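Local coordinates for Alpha/beta hydrolase (PDB 4R1D), which probably acts as a calcium-binding lipase, an alpha/beta-hydrolase effector of the H2 type VI secretion system that is held in complex with the immunity protein Tli4, at residues A330-E334 with P501-G505; D435-R441 with G493-T499. All blocks are in the same frame, centred on the assembly; numbering follows the deposited sequence.

Contact 1: residues A330-E334 with P501-G505; sequences AEYRE and PTDSG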
loop_
_atom_site.group_PDB
_atom_site.type_symbol
_atom_site.label_atom_id
_atom_site.label_comp_id
_atom_site.label_asym_id
_atom_site.label_seq_id
_atom_site.Cartn_x
_atom_site.Cartn_y
_atom_site.Cartn_z
ATOM N N ALA A 330 -1.260 17.115 14.208
ATOM C CA ALA A 330 -1.556 18.376 14.900
ATOM C C ALA A 330 -0.321 19.274 14.991
ATOM O O ALA A 330 -0.441 20.491 15.120
ATOM C CB ALA A 330 -2.109 18.106 16.313
ATOM N N GLU A 331 0.859 18.664 14.943
ATOM C CA GLU A 331 2.132 19.381 15.099
ATOM C C GLU A 331 2.723 19.862 13.775
ATOM O O GLU A 331 3.702 20.609 13.738
ATOM C CB GLU A 331 3.151 18.486 15.809
ATOM C CG GLU A 331 2.833 18.187 17.271
ATOM C CD GLU A 331 1.768 17.114 17.443
ATOM O OE1 GLU A 331 1.693 16.186 16.603
ATOM O OE2 GLU A 331 1.002 17.197 18.429
ATOM N N TYR A 332 2.140 19.401 12.682
ATOM C CA TYR A 332 2.578 19.771 11.341
ATOM C C TYR A 332 2.603 21.288 11.209
ATOM O O TYR A 332 1.653 21.949 11.610
ATOM C CB TYR A 332 1.545 19.197 10.378
ATOM C CG TYR A 332 1.718 19.458 8.907
ATOM C CD1 TYR A 332 2.497 18.620 8.122
ATOM C CD2 TYR A 332 1.030 20.492 8.281
ATOM C CE1 TYR A 332 2.602 18.826 6.760
ATOM C CE2 TYR A 332 1.128 20.703 6.925
ATOM C CZ TYR A 332 1.924 19.867 6.167
ATOM O OH TYR A 332 2.038 20.063 4.814
ATOM N N ARG A 333 3.685 21.838 10.663
ATOM C CA ARG A 333 3.763 23.284 10.429
ATOM C C ARG A 333 3.637 24.036 11.760
ATOM O O ARG A 333 3.097 25.145 11.821
ATOM C CB ARG A 333 2.667 23.701 9.440
ATOM C CG ARG A 333 2.898 25.028 8.716
ATOM C CD ARG A 333 2.024 25.105 7.475
ATOM N NE ARG A 333 2.076 26.411 6.829
ATOM C CZ ARG A 333 1.596 26.664 5.618
ATOM N NH1 ARG A 333 1.054 25.686 4.881
ATOM N NH2 ARG A 333 1.673 27.897 5.136
ATOM N N GLU A 334 4.150 23.416 12.821
ATOM C CA GLU A 334 4.114 23.983 14.165
ATOM C C GLU A 334 2.695 24.420 14.553
ATOM O O GLU A 334 2.508 25.417 15.254
ATOM C CB GLU A 334 5.106 25.160 14.280
ATOM C CG GLU A 334 6.583 24.779 14.037
ATOM C CD GLU A 334 7.509 25.989 13.892
ATOM O OE1 GLU A 334 7.153 26.940 13.159
ATOM O OE2 GLU A 334 8.605 25.989 14.501
ATOM N N PRO A 501 6.073 18.683 1.892
ATOM C CA PRO A 501 6.407 20.110 2.042
ATOM C C PRO A 501 7.558 20.258 3.016
ATOM O O PRO A 501 7.701 19.458 3.932
ATOM C CB PRO A 501 5.138 20.704 2.653
ATOM C CG PRO A 501 4.041 19.804 2.141
ATOM C CD PRO A 501 4.649 18.414 2.159
ATOM N N THR A 502 8.374 21.284 2.830
ATOM C CA THR A 502 9.467 21.538 3.747
ATOM C C THR A 502 8.976 21.595 5.211
ATOM O O THR A 502 9.685 21.174 6.124
ATOM C CB THR A 502 10.213 22.831 3.332
ATOM O OG1 THR A 502 10.581 22.730 1.947
ATOM C CG2 THR A 502 11.469 23.028 4.165
ATOM N N ASP A 503 7.760 22.108 5.427
ATOM C CA ASP A 503 7.136 22.105 6.753
ATOM C C ASP A 503 7.418 20.801 7.492
ATOM O O ASP A 503 7.809 20.796 8.653
ATOM C CB ASP A 503 5.607 22.226 6.634
ATOM C CG ASP A 503 5.151 23.606 6.209
ATOM O OD1 ASP A 503 5.747 24.593 6.682
ATOM O OD2 ASP A 503 4.186 23.695 5.411
ATOM N N SER A 504 7.190 19.698 6.791
ATOM C CA SER A 504 7.264 18.349 7.356
ATOM C C SER A 504 8.687 17.789 7.219
ATOM O O SER A 504 9.208 17.144 8.129
ATOM C CB SER A 504 6.236 17.457 6.627
ATOM O OG SER A 504 6.308 16.084 7.029
ATOM N N GLY A 505 9.323 18.037 6.083
ATOM C CA GLY A 505 10.685 17.568 5.890
ATOM C C GLY A 505 11.673 18.065 6.943
ATOM O O GLY A 505 12.607 17.359 7.316
HETATM O O HOH W 1 1.810 22.581 4.520
HETATM O O HOH W 2 5.952 20.026 10.604
#

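Contact 2: residues D435-R441 with G493-T499; sequences DSRHSWR and GSGGDET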
loop_
_atom_site.group_PDB
_atom_site.type_symbol
_atom_site.label_atom_id
_atom_site.label_comp_id
_atom_site.label_asym_id
_atom_site.label_seq_id
_atom_site.Cartn_x
_atom_site.Cartn_y
_atom_site.Cartn_z
ATOM N N ASP A 435 12.000 25.633 -3.313
ATOM C CA ASP A 435 10.846 26.469 -3.616
ATOM C C ASP A 435 10.377 26.362 -5.067
ATOM O O ASP A 435 9.349 26.935 -5.418
ATOM C CB ASP A 435 11.124 27.920 -3.223
ATOM C CG ASP A 435 10.916 28.161 -1.740
ATOM O OD1 ASP A 435 9.870 27.723 -1.212
ATOM O OD2 ASP A 435 11.791 28.778 -1.098
ATOM N N SER A 436 11.101 25.610 -5.900
ATOM C CA SER A 436 10.617 25.338 -7.258
ATOM C C SER A 436 9.720 24.097 -7.320
ATOM O O SER A 436 9.312 23.664 -8.397
ATOM C CB SER A 436 11.771 25.223 -8.261
ATOM O OG SER A 436 12.435 23.977 -8.137
ATOM N N ARG A 437 9.405 23.525 -6.161
ATOM C CA ARG A 437 8.488 22.393 -6.111
ATOM C C ARG A 437 7.410 22.716 -5.094
ATOM O O ARG A 437 7.616 22.521 -3.901
ATOM C CB ARG A 437 9.241 21.124 -5.713
ATOM C CG ARG A 437 10.417 20.831 -6.621
ATOM C CD ARG A 437 10.958 19.445 -6.389
ATOM N NE ARG A 437 12.130 19.139 -7.211
ATOM C CZ ARG A 437 12.085 18.573 -8.413
ATOM N NH1 ARG A 437 10.922 18.258 -8.969
ATOM N NH2 ARG A 437 13.212 18.317 -9.062
ATOM N N HIS A 438 6.280 23.240 -5.568
ATOM C CA HIS A 438 5.273 23.819 -4.677
ATOM C C HIS A 438 4.725 22.815 -3.666
ATOM O O HIS A 438 4.375 23.188 -2.542
ATOM C CB HIS A 438 4.144 24.507 -5.466
ATOM C CG HIS A 438 3.098 23.574 -5.995
ATOM N ND1 HIS A 438 3.239 22.891 -7.184
ATOM C CD2 HIS A 438 1.874 23.242 -5.513
ATOM C CE1 HIS A 438 2.158 22.162 -7.402
ATOM N NE2 HIS A 438 1.316 22.357 -6.402
ATOM N N SER A 439 4.644 21.551 -4.083
ATOM C CA SER A 439 4.334 20.442 -3.183
ATOM C C SER A 439 2.976 20.573 -2.484
ATOM O O SER A 439 2.776 19.990 -1.418
ATOM C CB SER A 439 5.429 20.309 -2.120
ATOM O OG SER A 439 6.731 20.260 -2.692
ATOM N N TRP A 440 2.054 21.322 -3.084
ATOM C CA TRP A 440 0.749 21.593 -2.469
ATOM C C TRP A 440 0.890 22.064 -1.027
ATOM O O TRP A 440 0.030 21.794 -0.178
ATOM C CB TRP A 440 -0.161 20.354 -2.566
ATOM C CG TRP A 440 -0.401 20.002 -3.988
ATOM C CD1 TRP A 440 0.126 18.951 -4.677
ATOM C CD2 TRP A 440 -1.180 20.751 -4.927
ATOM N NE1 TRP A 440 -0.295 18.986 -5.989
ATOM C CE2 TRP A 440 -1.100 20.083 -6.165
ATOM C CE3 TRP A 440 -1.947 21.917 -4.837
ATOM C CZ2 TRP A 440 -1.753 20.544 -7.304
ATOM C CZ3 TRP A 440 -2.597 22.375 -5.965
ATOM C CH2 TRP A 440 -2.496 21.693 -7.186
ATOM N N ARG A 441 1.962 22.800 -0.763
ATOM C CA ARG A 441 2.293 23.190 0.600
ATOM C C ARG A 441 1.222 24.117 1.184
ATOM O O ARG A 441 0.843 23.984 2.346
ATOM C CB ARG A 441 3.674 23.838 0.636
ATOM C CG ARG A 441 4.157 24.170 2.035
ATOM C CD ARG A 441 3.856 25.638 2.415
ATOM N NE ARG A 441 4.315 25.898 3.769
ATOM C CZ ARG A 441 4.814 27.054 4.207
ATOM N NH1 ARG A 441 4.929 28.100 3.396
ATOM N NH2 ARG A 441 5.212 27.144 5.463
ATOM N N GLY A 493 9.196 26.907 5.821
ATOM C CA GLY A 493 8.483 25.674 5.505
ATOM C C GLY A 493 7.903 25.581 4.102
ATOM O O GLY A 493 7.248 24.595 3.763
ATOM N N SER A 494 8.162 26.591 3.272
ATOM C CA SER A 494 7.639 26.613 1.903
ATOM C C SER A 494 8.338 25.599 0.999
ATOM O O SER A 494 9.410 25.081 1.336
ATOM C CB SER A 494 7.787 28.014 1.286
ATOM O OG SER A 494 9.161 28.330 1.110
ATOM N N GLY A 495 7.734 25.342 -0.158
ATOM C CA GLY A 495 8.261 24.373 -1.111
ATOM C C GLY A 495 8.319 22.951 -0.560
ATOM O O GLY A 495 7.608 22.606 0.378
ATOM N N GLY A 496 9.199 22.135 -1.133
ATOM C CA GLY A 496 9.387 20.778 -0.647
ATOM C C GLY A 496 10.047 19.923 -1.706
ATOM O O GLY A 496 10.962 20.379 -2.403
ATOM N N ASP A 497 9.591 18.680 -1.831
ATOM C CA ASP A 497 10.155 17.780 -2.831
ATOM C C ASP A 497 9.075 17.231 -3.763
ATOM O O ASP A 497 9.283 16.215 -4.412
ATOM C CB ASP A 497 10.928 16.638 -2.153
ATOM C CG ASP A 497 10.017 15.673 -1.407
ATOM O OD1 ASP A 497 8.788 15.811 -1.539
ATOM O OD2 ASP A 497 10.524 14.768 -0.705
ATOM N N GLU A 498 7.936 17.931 -3.819
ATOM C CA GLU A 498 6.766 17.579 -4.633
ATOM C C GLU A 498 5.724 16.839 -3.806
ATOM O O GLU A 498 4.525 17.036 -3.988
ATOM C CB GLU A 498 7.116 16.758 -5.882
ATOM C CG GLU A 498 8.171 17.390 -6.766
ATOM C CD GLU A 498 7.651 17.790 -8.121
ATOM O OE1 GLU A 498 6.838 17.029 -8.701
ATOM O OE2 GLU A 498 8.069 18.866 -8.601
ATOM N N THR A 499 6.189 15.996 -2.891
ATOM C CA THR A 499 5.277 15.209 -2.064
ATOM C C THR A 499 5.300 15.607 -0.592
ATOM O O THR A 499 4.259 15.603 0.060
ATOM C CB THR A 499 5.565 13.707 -2.188
ATOM O OG1 THR A 499 5.091 13.251 -3.455
ATOM C CG2 THR A 499 4.851 12.931 -1.078
#

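Contact 1: residues A330-E334 with P501-G505
Arg333 lies against the carboxylate of Asp503, and its side chain can be followed outward along that acid. CB starts 4.1 Å from Asp503 CG. The next carbon, CG, stands anti to the backbone N (chi1 -159°) and meets OD1, whereas CD approaches OD2 to 3.3 Å. With the chain extended from CG to NE, the guanidinium is carried past the acid and does not turn its N-H groups onto it. NE of Arg333 is consequently 3.7 Å from Asp503 OD2, a long salt bridge that rests on charge alone, because the oxygen sits well out of the guanidinium plane. At the tip, Arg333 NH1 donates to a water 3.2 Å away, and NH2 forms salt bridges with Asp442 and Asp490. The stronger partner of Asp503 OD2 is likewise outside the two segments, namely Arg441.

Residues 502-505 form a short helix with Pro501 at its N-cap position; Pro501 O accepts from both Ser504 N and Gly505 N. The loop 330-334, which precedes strand 339-342, packs on this short helix without any direct hydrogen bond between the segments.

Two waters bridge the segments instead. The water reached by Arg333 NH1 also accepts from Tyr332 OH at 2.5 Å and donates to Asp503 OD2 at 2.8 Å, tying three side chains together. A second water accepts from Arg333 N and donates to Asp503 O, joining the backbones. A chi1 of 178° sends the Tyr332 ring outward, bringing its end nearer to 501-505, and Tyr332 OH lies 3.4 Å from Pro501 CG. The ring meets Ser504 CB obliquely through CE1, at 3.9 Å, while Trp338 makes an edge-to-face contact with the same ring.

Contact 2: residues D435-R441 with G493-T499
Arg437 and Glu498 form the salt bridge of this contact, with NH1 of Arg437 2.9 Å from OE2 of Glu498. The hydrogen bond within it is weak, bent to 148° at the hydrogen. OE2 comes in at the rim of the guanidinium, close to its plane, but the carboxylate is turned 73° from that plane, so the two groups do not pair flat. A bend at chi2 (-115°) brings the Glu498 carboxylate back to the arginine although its CB points away from the other segment; Arg437 NE is taken by Gly532 O.

The hydroxyl of Ser494 donates to Asp435 OD1 at 2.5 Å, and that oxygen accepts on its syn lone pair. Lys522 meets both residues, bonding to Ser494 OG and making a salt bridge with Asp435 OD2.

Ser439 OG works in both directions: it receives the backbone N-H of Glu498 at 2.9 Å and gives its own proton to Arg437 O. That second bond, 2.7 Å from OG to the carbonyl oxygen, comes from above the carbonyl plane. Within 493-499, Asp497 OD1 accepts from Thr499 N, closing an Asx turn, and also from Val500 N. The bonds that cross between the segments join two loops of the alpha/beta-hydrolase fold, one leaving strand 427-432 of the parallel sheet, the other leading to helix 502-505.

Packing is close at the glycines. Gly495 CA approaches Arg437 O to 3.4 Å, a CA-H...O contact, and Gly496 CA lies equally near Ser439 OG. Farther along, Arg441 lays one guanidinium face over the backbone of 493-494, with Ser494 N 3.5 Å above the centre of the plane. Arg441 NE lies near Gly493 O at a poor hydrogen-bonding angle; the strongest partner of Arg441 is Asp503, and NH2 bonds to Asp490 O.

How the contacts relate
The centres of the two contacts lie 12 Å apart, on the same side of the chain's centre and away from the calcium site. Along the chain the order is 330-334, 435-441, 493-499, 501-505, which nests contact 2 inside the loop closed by contact 1. Segments 493-499 and 501-505 are separated by Val500 alone. Two polar links join the contacts: Arg441 NE meets Asp503 OD2 in a 2.8 Å salt bridge, and Thr502 OG1 is 2.7 Å from Ser494 O, a probable hydrogen bond. The two contacts bring the loops before strands 339-342 and 443-446 of the mixed sheet against helix 502-505 and the loop leading into it, before strand 515-519 of the parallel sheet.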